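Local coordinates for Pol protein (Human T-cell leukemia virus type I, PDB 6TJU) that probably binds DNA as the C-terminal domain of the integrase part of a multifunctional retroviral polyprotein, at residues A[29-34]-A[39-44]. Residues are numbered along the deposited sequence; the frame is centred on the assembly and turned at random.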
loop_
_atom_site.group_PDB
_atom_site.type_symbol
_atom_site.label_atom_id
_atom_site.label_comp_id
_atom_site.label_asym_id
_atom_site.label_seq_id
_atom_site.Cartn_x
_atom_site.Cartn_y
_atom_site.Cartn_z
ATOM N N GLN A 29 -4.229 2.390 -2.048
ATOM C CA GLN A 29 -4.298 1.203 -2.918
ATOM C C GLN A 29 -4.763 0.024 -2.072
ATOM O O GLN A 29 -4.343 -0.116 -0.886
ATOM C CB GLN A 29 -2.936 0.794 -3.499
ATOM C CG GLN A 29 -2.546 1.479 -4.777
ATOM C CD GLN A 29 -3.567 1.348 -5.882
ATOM O OE1 GLN A 29 -4.339 0.382 -5.997
ATOM N NE2 GLN A 29 -3.555 2.374 -6.696
ATOM N N GLU A 30 -5.535 -0.850 -2.686
ATOM C CA GLU A 30 -5.947 -2.141 -2.068
ATOM C C GLU A 30 -4.746 -3.097 -2.004
ATOM O O GLU A 30 -4.069 -3.313 -3.030
ATOM C CB GLU A 30 -7.104 -2.755 -2.837
ATOM C CG GLU A 30 -7.653 -4.029 -2.219
ATOM C CD GLU A 30 -8.744 -4.609 -3.082
ATOM O OE1 GLU A 30 -8.907 -4.157 -4.224
ATOM O OE2 GLU A 30 -9.409 -5.489 -2.619
ATOM N N ALA A 31 -4.444 -3.602 -0.811
ATOM C CA ALA A 31 -3.324 -4.545 -0.590
ATOM C C ALA A 31 -3.707 -5.875 -1.237
ATOM O O ALA A 31 -4.905 -6.275 -1.158
ATOM C CB ALA A 31 -2.985 -4.689 0.879
ATOM N N LEU A 32 -2.750 -6.490 -1.936
ATOM C CA LEU A 32 -2.977 -7.773 -2.633
ATOM C C LEU A 32 -2.710 -8.890 -1.646
ATOM O O LEU A 32 -3.353 -9.904 -1.749
ATOM C CB LEU A 32 -2.039 -7.904 -3.824
ATOM C CG LEU A 32 -2.222 -6.877 -4.938
ATOM C CD1 LEU A 32 -1.261 -7.163 -6.057
ATOM C CD2 LEU A 32 -3.659 -6.833 -5.472
ATOM N N GLN A 33 -1.754 -8.693 -0.746
ATOM C CA GLN A 33 -1.553 -9.594 0.395
ATOM C C GLN A 33 -0.873 -8.837 1.513
ATOM O O GLN A 33 -0.193 -7.815 1.208
ATOM C CB GLN A 33 -0.690 -10.780 -0.010
ATOM C CG GLN A 33 -0.994 -12.006 0.827
ATOM C CD GLN A 33 -0.461 -13.146 0.025
ATOM O OE1 GLN A 33 0.575 -13.705 0.348
ATOM N NE2 GLN A 33 -1.117 -13.385 -1.098
ATOM N N GLU A 34 -1.054 -9.372 2.729
ATOM C CA GLU A 34 -0.462 -8.909 4.015
ATOM C C GLU A 34 0.435 -10.005 4.629
ATOM O O GLU A 34 0.095 -11.178 4.556
ATOM C CB GLU A 34 -1.577 -8.620 5.020
ATOM C CG GLU A 34 -2.747 -7.870 4.451
ATOM C CD GLU A 34 -2.695 -6.423 4.850
ATOM O OE1 GLU A 34 -3.709 -5.711 4.695
ATOM O OE2 GLU A 34 -1.620 -6.042 5.318
ATOM N N ALA A 39 2.853 -5.027 3.627
ATOM C CA ALA A 39 1.718 -5.318 2.726
ATOM C C ALA A 39 2.210 -5.304 1.284
ATOM O O ALA A 39 3.158 -4.522 0.943
ATOM C CB ALA A 39 0.603 -4.322 2.934
ATOM N N LEU A 40 1.603 -6.145 0.450
ATOM C CA LEU A 40 1.948 -6.194 -0.993
ATOM C C LEU A 40 1.054 -5.202 -1.737
ATOM O O LEU A 40 -0.162 -5.421 -1.844
ATOM C CB LEU A 40 1.802 -7.615 -1.527
ATOM C CG LEU A 40 2.245 -7.804 -2.967
ATOM C CD1 LEU A 40 3.725 -7.522 -3.147
ATOM C CD2 LEU A 40 1.923 -9.211 -3.390
ATOM N N ILE A 41 1.670 -4.136 -2.213
ATOM C CA ILE A 41 0.974 -2.969 -2.804
ATOM C C ILE A 41 1.281 -2.917 -4.287
ATOM O O ILE A 41 2.434 -2.985 -4.655
ATOM C CB ILE A 41 1.409 -1.662 -2.128
ATOM C CG1 ILE A 41 1.236 -1.675 -0.599
ATOM C CG2 ILE A 41 0.661 -0.530 -2.802
ATOM C CD1 ILE A 41 -0.151 -2.090 -0.105
ATOM N N PRO A 42 0.270 -2.770 -5.174
ATOM C CA PRO A 42 0.525 -2.452 -6.572
ATOM C C PRO A 42 1.185 -1.076 -6.686
ATOM O O PRO A 42 0.618 -0.147 -6.193
ATOM C CB PRO A 42 -0.863 -2.423 -7.223
ATOM C CG PRO A 42 -1.765 -3.187 -6.275
ATOM C CD PRO A 42 -1.157 -3.002 -4.906
ATOM N N VAL A 43 2.368 -0.998 -7.296
ATOM C CA VAL A 43 3.151 0.262 -7.447
ATOM C C VAL A 43 3.286 0.637 -8.932
ATOM O O VAL A 43 3.758 1.742 -9.206
ATOM C CB VAL A 43 4.521 0.173 -6.724
ATOM C CG1 VAL A 43 4.390 -0.188 -5.225
ATOM C CG2 VAL A 43 5.512 -0.756 -7.433
ATOM N N SER A 44 2.876 -0.222 -9.863
ATOM C CA SER A 44 2.844 0.062 -11.318
ATOM C C SER A 44 1.872 -0.910 -11.982
ATOM O O SER A 44 1.257 -1.757 -11.319
ATOM C CB SER A 44 4.236 -0.033 -11.930
ATOM O OG SER A 44 4.750 -1.367 -11.810
#
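The isobutyl end of Leu32 meets the CG corner of the Pro42 ring, with the branch carbon CG of Leu32 4.0 Å from CG of the proline. With its CG set anti to the carbonyl carbon (chi1 -64°), Leu32 brings both methyls to the same ring carbon. The ring's CD rests on the Glu30 carbonyl, 3.5 Å from its O, while Leu40 CD2 lies 4.2 Å from Leu32 CB, nearer the root of that side chain. On the opposite face from Leu40, Ala31, Ala39 and Ile41 are buried. Ile41 starts off away from 29-34, but its CG1 turns back and sets CD1 4.0 Å from Ala31 CB; its other branch, CG2, meets Gln29 CB at 3.9 Å. A bend at chi2 (-103°) folds the Glu34 chain back, bringing OE2 to 3.7 Å from Ala39 CB, and OE1 is hydrogen-bonded to the Tyr13 hydroxyl. Two nearly straight backbone bonds, Leu32 N to Leu40 O at 2.8 Å and Leu40 N to Gln33 O, hold Leu40 to the turn of the chain, while Gln33 N is buried without a partner in the model. Segment 29-34 thus leaves strand 26-30, which pairs with 12-15, and enters the hairpin of 33-35 and 38-42. Such a chain passing from one small antiparallel sheet to the next, around a shared apolar interior, illustrates the SH3-like barrel of retroviral integrase C-terminal domains.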